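Ribulose-bisphosphate carboxylase (Alicyclobacillus acidocaldarius subsp. acidocaldarius, PDB 4NAS) belongs to the RuBisCO large-chain family, pairing an N-terminal domain with a TIM-barrel catalytic domain, and carries calcium ions in this crystal form. Local coordinates at residues 223-226 against 227-231; 350-353 against 354-358; 377-380 against 381-384; 187-190 against 191-194. All coordinates share one frame; numbering follows the deposited sequence.

Interaction 1: residues 223-226 against 227-231; sequences SLRE and RARRL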
loop_
_atom_site.group_PDB
_atom_site.type_symbol
_atom_site.label_atom_id
_atom_site.label_comp_id
_atom_site.label_asym_id
_atom_site.label_seq_id
_atom_site.Cartn_x
_atom_site.Cartn_y
_atom_site.Cartn_z
ATOM N N SER B 223 6.878 -11.380 13.240
ATOM C CA SER B 223 8.040 -11.371 14.123
ATOM C C SER B 223 8.720 -10.001 14.076
ATOM O O SER B 223 9.745 -9.778 14.712
ATOM C CB SER B 223 9.007 -12.497 13.759
ATOM O OG SER B 223 9.637 -12.255 12.515
ATOM N N LEU B 224 8.105 -9.078 13.345
ATOM C CA LEU B 224 8.646 -7.736 13.162
ATOM C C LEU B 224 8.795 -6.945 14.469
ATOM O O LEU B 224 9.815 -6.298 14.702
ATOM C CB LEU B 224 7.775 -6.954 12.177
ATOM C CG LEU B 224 8.472 -5.838 11.404
ATOM C CD1 LEU B 224 9.642 -6.392 10.619
ATOM C CD2 LEU B 224 7.481 -5.156 10.469
ATOM N N ARG B 225 7.782 -6.993 15.318
ATOM C CA ARG B 225 7.816 -6.204 16.544
ATOM C C ARG B 225 8.860 -6.775 17.522
ATOM O O ARG B 225 9.619 -6.029 18.168
ATOM C CB ARG B 225 6.410 -6.095 17.162
ATOM C CG ARG B 225 6.134 -4.770 17.883
ATOM C CD ARG B 225 4.647 -4.568 18.164
ATOM N NE ARG B 225 4.103 -5.673 18.954
ATOM C CZ ARG B 225 2.891 -5.693 19.495
ATOM N NH1 ARG B 225 2.071 -4.664 19.343
ATOM N NH2 ARG B 225 2.498 -6.752 20.187
ATOM N N GLU B 226 8.930 -8.097 17.610
ATOM C CA GLU B 226 9.976 -8.723 18.420
ATOM C C GLU B 226 11.375 -8.401 17.873
ATOM O O GLU B 226 12.291 -8.115 18.637
ATOM C CB GLU B 226 9.771 -10.238 18.505
ATOM C CG GLU B 226 10.800 -10.958 19.397
ATOM C CD GLU B 226 10.754 -10.500 20.862
ATOM O OE1 GLU B 226 9.669 -10.088 21.331
ATOM O OE2 GLU B 226 11.805 -10.554 21.548
ATOM N N ARG B 227 11.544 -8.423 16.552
ATOM C CA ARG B 227 12.843 -8.073 15.989
ATOM C C ARG B 227 13.205 -6.609 16.275
ATOM O O ARG B 227 14.348 -6.303 16.604
ATOM C CB ARG B 227 12.937 -8.372 14.484
ATOM C CG ARG B 227 14.371 -8.170 13.958
ATOM C CD ARG B 227 14.605 -8.664 12.527
ATOM N NE ARG B 227 15.834 -9.469 12.414
ATOM C CZ ARG B 227 16.167 -10.151 11.324
ATOM N NH1 ARG B 227 15.380 -10.110 10.254
ATOM N NH2 ARG B 227 17.286 -10.852 11.284
ATOM N N ALA B 228 12.230 -5.714 16.149
ATOM C CA ALA B 228 12.443 -4.295 16.438
ATOM C C ALA B 228 12.926 -4.115 17.882
ATOM O O ALA B 228 13.798 -3.273 18.178
ATOM C CB ALA B 228 11.149 -3.527 16.232
ATOM N N ARG B 229 12.352 -4.910 18.775
ATOM C CA ARG B 229 12.694 -4.842 20.192
ATOM C C ARG B 229 14.124 -5.308 20.419
ATOM O O ARG B 229 14.861 -4.709 21.209
ATOM C CB ARG B 229 11.759 -5.722 21.026
ATOM C CG ARG B 229 10.307 -5.285 21.091
ATOM C CD ARG B 229 9.563 -6.178 22.084
ATOM N NE ARG B 229 8.114 -6.002 22.064
ATOM C CZ ARG B 229 7.256 -6.960 21.734
ATOM N NH1 ARG B 229 5.947 -6.719 21.745
ATOM N NH2 ARG B 229 7.708 -8.162 21.395
ATOM N N ARG B 230 14.506 -6.396 19.750
ATOM C CA ARG B 230 15.845 -6.948 19.919
ATOM C C ARG B 230 16.858 -5.952 19.409
ATOM O O ARG B 230 17.882 -5.724 20.059
ATOM C CB ARG B 230 16.012 -8.273 19.175
ATOM C CG ARG B 230 15.182 -9.426 19.710
ATOM C CD ARG B 230 15.672 -10.750 19.139
ATOM N NE ARG B 230 15.815 -10.713 17.681
ATOM C CZ ARG B 230 14.936 -11.230 16.824
ATOM N NH1 ARG B 230 15.157 -11.151 15.513
ATOM N NH2 ARG B 230 13.839 -11.832 17.273
ATOM N N LEU B 231 16.558 -5.353 18.251
ATOM C CA LEU B 231 17.490 -4.446 17.593
ATOM C C LEU B 231 17.729 -3.214 18.445
ATOM O O LEU B 231 18.853 -2.717 18.522
ATOM C CB LEU B 231 17.017 -4.065 16.167
ATOM C CG LEU B 231 16.988 -5.223 15.164
ATOM C CD1 LEU B 231 16.423 -4.834 13.803
ATOM C CD2 LEU B 231 18.377 -5.844 15.002
#
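Arg-227 N donates to Ser-223 O at 2.9 Å, the first of four successive i to i+4 bonds. The others run from Ala-228 N to Leu-224 O, from Arg-229 N to Arg-225 O and from Arg-230 N to Glu-226 O. Together they make regular alpha-helix.

The side-chain contact centres on Glu-226 and Arg-229, one turn apart. Glu-226 OE1 meets Arg-229 NH2 at 2.7 Å in a salt bridge. OE1 sits at the edge of the guanidinium, but its hydrogen bond is bent to 129° and weak. The carboxylate and guanidinium planes stand 57° apart, so a single oxygen meets a single nitrogen, and the groups do not pair flat. Arg-229 CG lies beside the backbone N (chi1 -67°), and the chain then runs extended back over Arg-225 O, with CG 3.1 Å from that oxygen.

Arg-229 NH1 also comes within 3.5 Å of Arg-225 NE. The two arginines gather round Asp-257, which forms a salt bridge with Arg-229 and a long, weak ion pair with Arg-225; its charge probably makes the close approach tolerable.

Helix 221-233 joins strands 214-216 and 238-242 in a beta-alpha-beta unit of the barrel. Leu-224 packs on Val-250 of helix 248-256. Ala-228 and Leu-231 rest on Leu-239 of strand 238-242, and Leu-231 also touches helix 189-207.

Interaction 2: residues 350-353 against 354-358; sequences QDFG and VDLVL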
loop_
_atom_site.group_PDB
_atom_site.type_symbol
_atom_site.label_atom_id
_atom_site.label_comp_id
_atom_site.label_asym_id
_atom_site.label_seq_id
_atom_site.Cartn_x
_atom_site.Cartn_y
_atom_site.Cartn_z
ATOM N N GLN B 350 18.083 27.783 5.021
ATOM C CA GLN B 350 17.019 28.732 4.735
ATOM C C GLN B 350 15.687 28.030 4.528
ATOM O O GLN B 350 14.675 28.480 5.047
ATOM C CB GLN B 350 17.394 29.597 3.538
ATOM C CG GLN B 350 18.519 30.543 3.857
ATOM C CD GLN B 350 19.012 31.257 2.645
ATOM O OE1 GLN B 350 18.856 30.775 1.521
ATOM N NE2 GLN B 350 19.605 32.419 2.850
ATOM N N ASP B 351 15.708 26.893 3.828
ATOM C CA ASP B 351 14.506 26.093 3.601
ATOM C C ASP B 351 13.952 25.438 4.874
ATOM O O ASP B 351 12.739 25.430 5.102
ATOM C CB ASP B 351 14.758 24.986 2.563
ATOM C CG ASP B 351 14.849 25.507 1.136
ATOM O OD1 ASP B 351 14.655 26.713 0.911
ATOM O OD2 ASP B 351 15.120 24.699 0.223
ATOM N N PHE B 352 14.823 24.870 5.702
ATOM C CA PHE B 352 14.329 24.040 6.808
ATOM C C PHE B 352 14.705 24.495 8.222
ATOM O O PHE B 352 14.104 24.049 9.199
ATOM C CB PHE B 352 14.763 22.584 6.612
ATOM C CG PHE B 352 14.260 21.959 5.337
ATOM C CD1 PHE B 352 13.024 21.351 5.285
ATOM C CD2 PHE B 352 15.051 21.957 4.196
ATOM C CE1 PHE B 352 12.558 20.771 4.110
ATOM C CE2 PHE B 352 14.602 21.382 3.019
ATOM C CZ PHE B 352 13.349 20.782 2.976
ATOM N N GLY B 353 15.696 25.372 8.338
ATOM C CA GLY B 353 16.209 25.748 9.649
ATOM C C GLY B 353 17.190 24.701 10.162
ATOM O O GLY B 353 17.676 23.883 9.377
ATOM N N VAL B 354 17.475 24.707 11.466
ATOM C CA VAL B 354 18.422 23.740 12.018
ATOM C C VAL B 354 17.830 22.331 12.198
ATOM O O VAL B 354 18.585 21.354 12.222
ATOM C CB VAL B 354 19.043 24.209 13.359
ATOM C CG1 VAL B 354 19.854 25.497 13.167
ATOM C CG2 VAL B 354 17.978 24.409 14.406
ATOM N N ASP B 355 16.500 22.235 12.324
ATOM C CA ASP B 355 15.811 20.940 12.505
ATOM C C ASP B 355 15.701 20.181 11.189
ATOM O O ASP B 355 14.656 20.141 10.534
ATOM C CB ASP B 355 14.436 21.111 13.138
ATOM C CG ASP B 355 14.513 21.442 14.624
ATOM O OD1 ASP B 355 15.613 21.354 15.216
ATOM O OD2 ASP B 355 13.466 21.790 15.193
ATOM N N LEU B 356 16.810 19.574 10.812
ATOM C CA LEU B 356 16.982 19.070 9.472
ATOM C C LEU B 356 17.972 17.927 9.566
ATOM O O LEU B 356 18.890 17.964 10.388
ATOM C CB LEU B 356 17.547 20.189 8.596
ATOM C CG LEU B 356 18.048 19.868 7.188
ATOM C CD1 LEU B 356 16.875 19.480 6.295
ATOM C CD2 LEU B 356 18.820 21.053 6.612
ATOM N N VAL B 357 17.777 16.897 8.754
ATOM C CA VAL B 357 18.819 15.898 8.578
ATOM C C VAL B 357 19.417 16.092 7.193
ATOM O O VAL B 357 18.686 16.067 6.201
ATOM C CB VAL B 357 18.281 14.475 8.691
ATOM C CG1 VAL B 357 19.414 13.466 8.459
ATOM C CG2 VAL B 357 17.615 14.257 10.067
ATOM N N LEU B 358 20.734 16.319 7.128
ATOM C CA LEU B 358 21.429 16.359 5.852
ATOM C C LEU B 358 21.588 14.914 5.387
ATOM O O LEU B 358 22.405 14.154 5.902
ATOM C CB LEU B 358 22.777 17.114 5.938
ATOM C CG LEU B 358 22.648 18.605 6.279
ATOM C CD1 LEU B 358 23.966 19.182 6.795
ATOM C CD2 LEU B 358 22.124 19.413 5.091
HETATM O O HOH W 1 14.105 24.397 11.807
#
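Phe-352 and Leu-356 touch across a tight turn, which starts as Val-354 follows Gly-353, the residue at which the chain leaves helix 345-352. Gly-353 has a positive phi (81°), and with psi at -163° a side chain here would press on the preceding carbonyl oxygen. The glycine therefore lets the chain turn sharply out of the helix. The Val-354 side chain leads off to Tyr-349 and Pro-143.

Asp-355 is the centre of an inverse gamma turn. The weak bond from Leu-356 N to Val-354 O, 2.9 Å, closes it. A water bridges back to the helix end: it donates to Phe-352 O at 2.6 Å and accepts from Asp-355 N at 3.3 Å. The Asp-355 carboxylate makes its salt bridge with Arg-134. Arg-324 also donates to Phe-352 O, so this carbonyl oxygen has two partners.

Leu-356 turns back to the helix and makes the apolar contact. Its CD1 methyl lies 3.7 Å from Phe-352 CD2 and equally close to Phe-352 CG, and it also touches Phe-352 CB. The two side chains cross at about a right angle. Leu-356 CG is anti to its own nitrogen (chi1 170°), which carries the branch over to the root of the phenyl ring. Leu-356 CB approaches Gly-353 O at 3.8 Å.

Val-357 and Leu-358 enter strand 357-359, which pairs in parallel with strand 144-146. Phe-352 and Leu-356 both pack on Pro-336 of strand 333-337, and Leu-358 lies against Leu-348 of helix 345-352. The contact is thus an alpha-to-beta connection of the barrel.

Interaction 3: residues 377-380 against 381-384; sequences AFFD and AIWA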
loop_
_atom_site.group_PDB
_atom_site.type_symbol
_atom_site.label_atom_id
_atom_site.label_comp_id
_atom_site.label_asym_id
_atom_site.label_seq_id
_atom_site.Cartn_x
_atom_site.Cartn_y
_atom_site.Cartn_z
ATOM N N ALA B 377 33.349 17.728 5.002
ATOM C CA ALA B 377 32.798 18.779 4.136
ATOM C C ALA B 377 31.483 19.369 4.627
ATOM O O ALA B 377 31.292 20.585 4.604
ATOM C CB ALA B 377 32.598 18.244 2.733
ATOM N N PHE B 378 30.556 18.511 5.041
ATOM C CA PHE B 378 29.268 19.003 5.506
ATOM C C PHE B 378 29.446 19.762 6.811
ATOM O O PHE B 378 28.889 20.845 7.000
ATOM C CB PHE B 378 28.245 17.870 5.648
ATOM C CG PHE B 378 27.687 17.387 4.331
ATOM C CD1 PHE B 378 26.649 18.075 3.706
ATOM C CD2 PHE B 378 28.180 16.238 3.726
ATOM C CE1 PHE B 378 26.132 17.640 2.489
ATOM C CE2 PHE B 378 27.672 15.800 2.516
ATOM C CZ PHE B 378 26.643 16.501 1.894
ATOM N N PHE B 379 30.237 19.205 7.712
ATOM C CA PHE B 379 30.549 19.906 8.943
ATOM C C PHE B 379 31.269 21.253 8.712
ATOM O O PHE B 379 31.026 22.222 9.441
ATOM C CB PHE B 379 31.281 18.969 9.921
ATOM C CG PHE B 379 30.367 17.956 10.572
ATOM C CD1 PHE B 379 29.509 18.337 11.601
ATOM C CD2 PHE B 379 30.343 16.638 10.147
ATOM C CE1 PHE B 379 28.645 17.420 12.195
ATOM C CE2 PHE B 379 29.474 15.709 10.744
ATOM C CZ PHE B 379 28.634 16.104 11.769
ATOM N N ASP B 380 32.104 21.335 7.675
ATOM C CA ASP B 380 32.761 22.600 7.309
ATOM C C ASP B 380 31.747 23.687 6.892
ATOM O O ASP B 380 31.857 24.863 7.279
ATOM C CB ASP B 380 33.783 22.380 6.178
ATOM C CG ASP B 380 35.011 21.587 6.626
ATOM O OD1 ASP B 380 35.370 21.670 7.818
ATOM O OD2 ASP B 380 35.624 20.888 5.775
ATOM N N ALA B 381 30.766 23.280 6.100
ATOM C CA ALA B 381 29.687 24.163 5.662
ATOM C C ALA B 381 28.774 24.562 6.815
ATOM O O ALA B 381 28.310 25.698 6.888
ATOM C CB ALA B 381 28.876 23.488 4.557
ATOM N N ILE B 382 28.496 23.615 7.704
ATOM C CA ILE B 382 27.755 23.919 8.923
ATOM C C ILE B 382 28.501 24.997 9.706
ATOM O O ILE B 382 27.911 25.992 10.139
ATOM C CB ILE B 382 27.518 22.649 9.774
ATOM C CG1 ILE B 382 26.408 21.802 9.130
ATOM C CG2 ILE B 382 27.176 23.021 11.235
ATOM C CD1 ILE B 382 26.046 20.522 9.889
ATOM N N TRP B 383 29.808 24.821 9.854
ATOM C CA TRP B 383 30.637 25.826 10.520
ATOM C C TRP B 383 30.541 27.194 9.844
ATOM O O TRP B 383 30.402 28.219 10.513
ATOM C CB TRP B 383 32.102 25.387 10.594
ATOM C CG TRP B 383 32.958 26.384 11.338
ATOM C CD1 TRP B 383 33.254 26.375 12.669
ATOM C CD2 TRP B 383 33.603 27.542 10.793
ATOM N NE1 TRP B 383 34.047 27.450 12.988
ATOM C CE2 TRP B 383 34.278 28.181 11.854
ATOM C CE3 TRP B 383 33.679 28.097 9.511
ATOM C CZ2 TRP B 383 35.017 29.350 11.674
ATOM C CZ3 TRP B 383 34.410 29.257 9.336
ATOM C CH2 TRP B 383 35.069 29.872 10.412
ATOM N N ALA B 384 30.606 27.202 8.520
ATOM C CA ALA B 384 30.619 28.462 7.793
ATOM C C ALA B 384 29.324 29.214 8.063
ATOM O O ALA B 384 29.341 30.407 8.374
ATOM C CB ALA B 384 30.819 28.233 6.295
#
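Ile-382 and Phe-378 meet where this turn of helix 371-386 packs closely. Ile-382 N donates to Phe-378 O at 2.9 Å, with an N-H...O angle of 164°. Ile-382 CG1 lies 3.4 Å from the same oxygen. CG1 sits beside its own backbone N (chi1 -75°), and this directs the branch back along the helix. Ala-381 CB approaches Phe-378 O at 3.6 Å. Phe-378, Ala-381 and Ile-382 also pack on helix 345-352, and Ala-381 and Ala-384 meet Leu-391.

The side of Phe-379, Asp-380 and Trp-383 is partly exposed and looser. Phe-379 CD1 and Ile-382 CD1 are 4.4 Å apart, a slack apolar contact in which the methyl lies obliquely to the ring. Trp-383 N donates to Phe-379 O at 2.9 Å. Trp-383 CB lies 3.4 Å from Asp-380 O, but the indole leads away, stacking with His-387 and forming a cation-pi pair with Arg-398. Asp-380 OD2 accepts a weak hydrogen bond from Leu-401 N.

The polar bonding between the two segments is therefore all backbone. Their side chains add one loose apolar pair and carbon atoms laid against carbonyls. Backbone bonds shape the turn, while Trp-383 and Asp-380 link it to the residues that follow.

Interaction 4: residues 187-190 against 191-194; sequences ATPE and DRVR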
loop_
_atom_site.group_PDB
_atom_site.type_symbol
_atom_site.label_atom_id
_atom_site.label_comp_id
_atom_site.label_asym_id
_atom_site.label_seq_id
_atom_site.Cartn_x
_atom_site.Cartn_y
_atom_site.Cartn_z
ATOM N N ALA B 187 25.623 -11.133 6.729
ATOM C CA ALA B 187 25.562 -10.429 8.003
ATOM C C ALA B 187 24.115 -10.136 8.363
ATOM O O ALA B 187 23.448 -9.373 7.677
ATOM C CB ALA B 187 26.361 -9.142 7.947
ATOM N N THR B 188 23.647 -10.758 9.436
ATOM C CA THR B 188 22.311 -10.523 9.946
ATOM C C THR B 188 22.207 -9.120 10.532
ATOM O O THR B 188 23.207 -8.549 10.970
ATOM C CB THR B 188 21.972 -11.522 11.045
ATOM O OG1 THR B 188 22.816 -11.285 12.183
ATOM C CG2 THR B 188 22.173 -12.925 10.548
ATOM N N PRO B 189 20.996 -8.552 10.524
ATOM C CA PRO B 189 20.781 -7.244 11.144
ATOM C C PRO B 189 21.286 -7.176 12.600
ATOM O O PRO B 189 21.863 -6.158 13.011
ATOM C CB PRO B 189 19.262 -7.080 11.054
ATOM C CG PRO B 189 18.951 -7.710 9.714
ATOM C CD PRO B 189 19.848 -8.956 9.684
ATOM N N GLU B 190 21.088 -8.242 13.369
ATOM C CA GLU B 190 21.518 -8.212 14.760
ATOM C C GLU B 190 23.049 -8.201 14.862
ATOM O O GLU B 190 23.612 -7.517 15.721
ATOM C CB GLU B 190 20.884 -9.331 15.607
ATOM C CG GLU B 190 20.254 -10.500 14.874
ATOM C CD GLU B 190 18.932 -10.164 14.147
ATOM O OE1 GLU B 190 17.914 -9.809 14.784
ATOM O OE2 GLU B 190 18.926 -10.288 12.920
ATOM N N ASP B 191 23.718 -8.930 13.969
ATOM C CA ASP B 191 25.183 -8.943 13.953
ATOM C C ASP B 191 25.759 -7.604 13.475
ATOM O O ASP B 191 26.839 -7.185 13.918
ATOM C CB ASP B 191 25.720 -10.088 13.087
ATOM C CG ASP B 191 25.603 -11.447 13.770
ATOM O OD1 ASP B 191 25.365 -11.493 15.001
ATOM O OD2 ASP B 191 25.760 -12.471 13.070
ATOM N N ARG B 192 25.049 -6.941 12.564
ATOM C CA ARG B 192 25.452 -5.610 12.112
ATOM C C ARG B 192 25.341 -4.586 13.224
ATOM O O ARG B 192 26.234 -3.755 13.399
ATOM C CB ARG B 192 24.653 -5.160 10.879
ATOM C CG ARG B 192 24.824 -6.095 9.698
ATOM C CD ARG B 192 24.468 -5.428 8.378
ATOM N NE ARG B 192 23.113 -4.887 8.372
ATOM C CZ ARG B 192 22.028 -5.569 8.013
ATOM N NH1 ARG B 192 22.126 -6.846 7.671
ATOM N NH2 ARG B 192 20.840 -4.969 8.009
ATOM N N VAL B 193 24.258 -4.637 13.991
ATOM C CA VAL B 193 24.091 -3.665 15.067
ATOM C C VAL B 193 25.234 -3.825 16.080
ATOM O O VAL B 193 25.885 -2.845 16.450
ATOM C CB VAL B 193 22.713 -3.783 15.764
ATOM C CG1 VAL B 193 22.675 -2.929 17.027
ATOM C CG2 VAL B 193 21.564 -3.392 14.789
ATOM N N ARG B 194 25.488 -5.062 16.497
ATOM C CA ARG B 194 26.551 -5.343 17.468
ATOM C C ARG B 194 27.899 -4.832 16.987
ATOM O O ARG B 194 28.608 -4.150 17.720
ATOM C CB ARG B 194 26.668 -6.841 17.731
ATOM C CG ARG B 194 25.562 -7.438 18.582
ATOM C CD ARG B 194 26.013 -8.761 19.212
ATOM N NE ARG B 194 24.883 -9.530 19.730
ATOM C CZ ARG B 194 24.118 -10.327 18.987
ATOM N NH1 ARG B 194 24.362 -10.470 17.690
ATOM N NH2 ARG B 194 23.109 -10.985 19.538
#
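Thr-188 OG1 accepts from Asp-191 N at 3.1 Å, the capping bond of helix 189-207. With chi1 at 66°, OG1 lies between its own backbone N and carbonyl carbon, which turns it to the first turn of the helix. Thr-188 O takes the bond from Arg-192 N at 2.9 Å.

Arg-192 folds back over the helix start. Its chain bends at chi3 (-56°), and NH1 reaches Ala-187 O at 2.9 Å. The oxygen lies in the guanidinium plane, but the bond is weak. One face of the guanidinium rests on Pro-189, with CA 3.6 Å above the plane and offset toward the rim. Ala-187 CB backs the aliphatic part, 3.8 Å from Arg-192 CG.

Residues outside the two segments hold this buried arginine: Tyr-213 OH is hydrogen-bonded to NE, and Asp-177 forms a salt bridge with NH2. All three nitrogens thus have partners. Arg-194 NH1 forms a salt bridge with Asp-191 OD1 at 3.0 Å, on the same helical turn. Glu-190 instead turns its carboxylate to Arg-227 and Arg-230.

The arrangement is a threonine N-cap with proline in the first position of the helix, at the start of a helix that packs on strand 214-216 of the TIM barrel.

In the fold
All four contacts join adjacent segments, so they follow in series along the chain; none nests in or crosses another. Interaction 4 comes first, at the start of helix 189-207. Interaction 1 follows on helix 221-233, and the two touch: Glu-190 forms salt bridges with Arg-227 and Arg-230, tying neighbouring barrel helices together. Interaction 2 closes the short turn from helix 345-352 into strand 357-359. Interaction 3 lies on helix 371-386, and its Phe-378 and Ile-382 pack on Leu-358 of interaction 2. The two pairs stand well apart, with the centres of interactions 1 and 2 about 31 Å from each other.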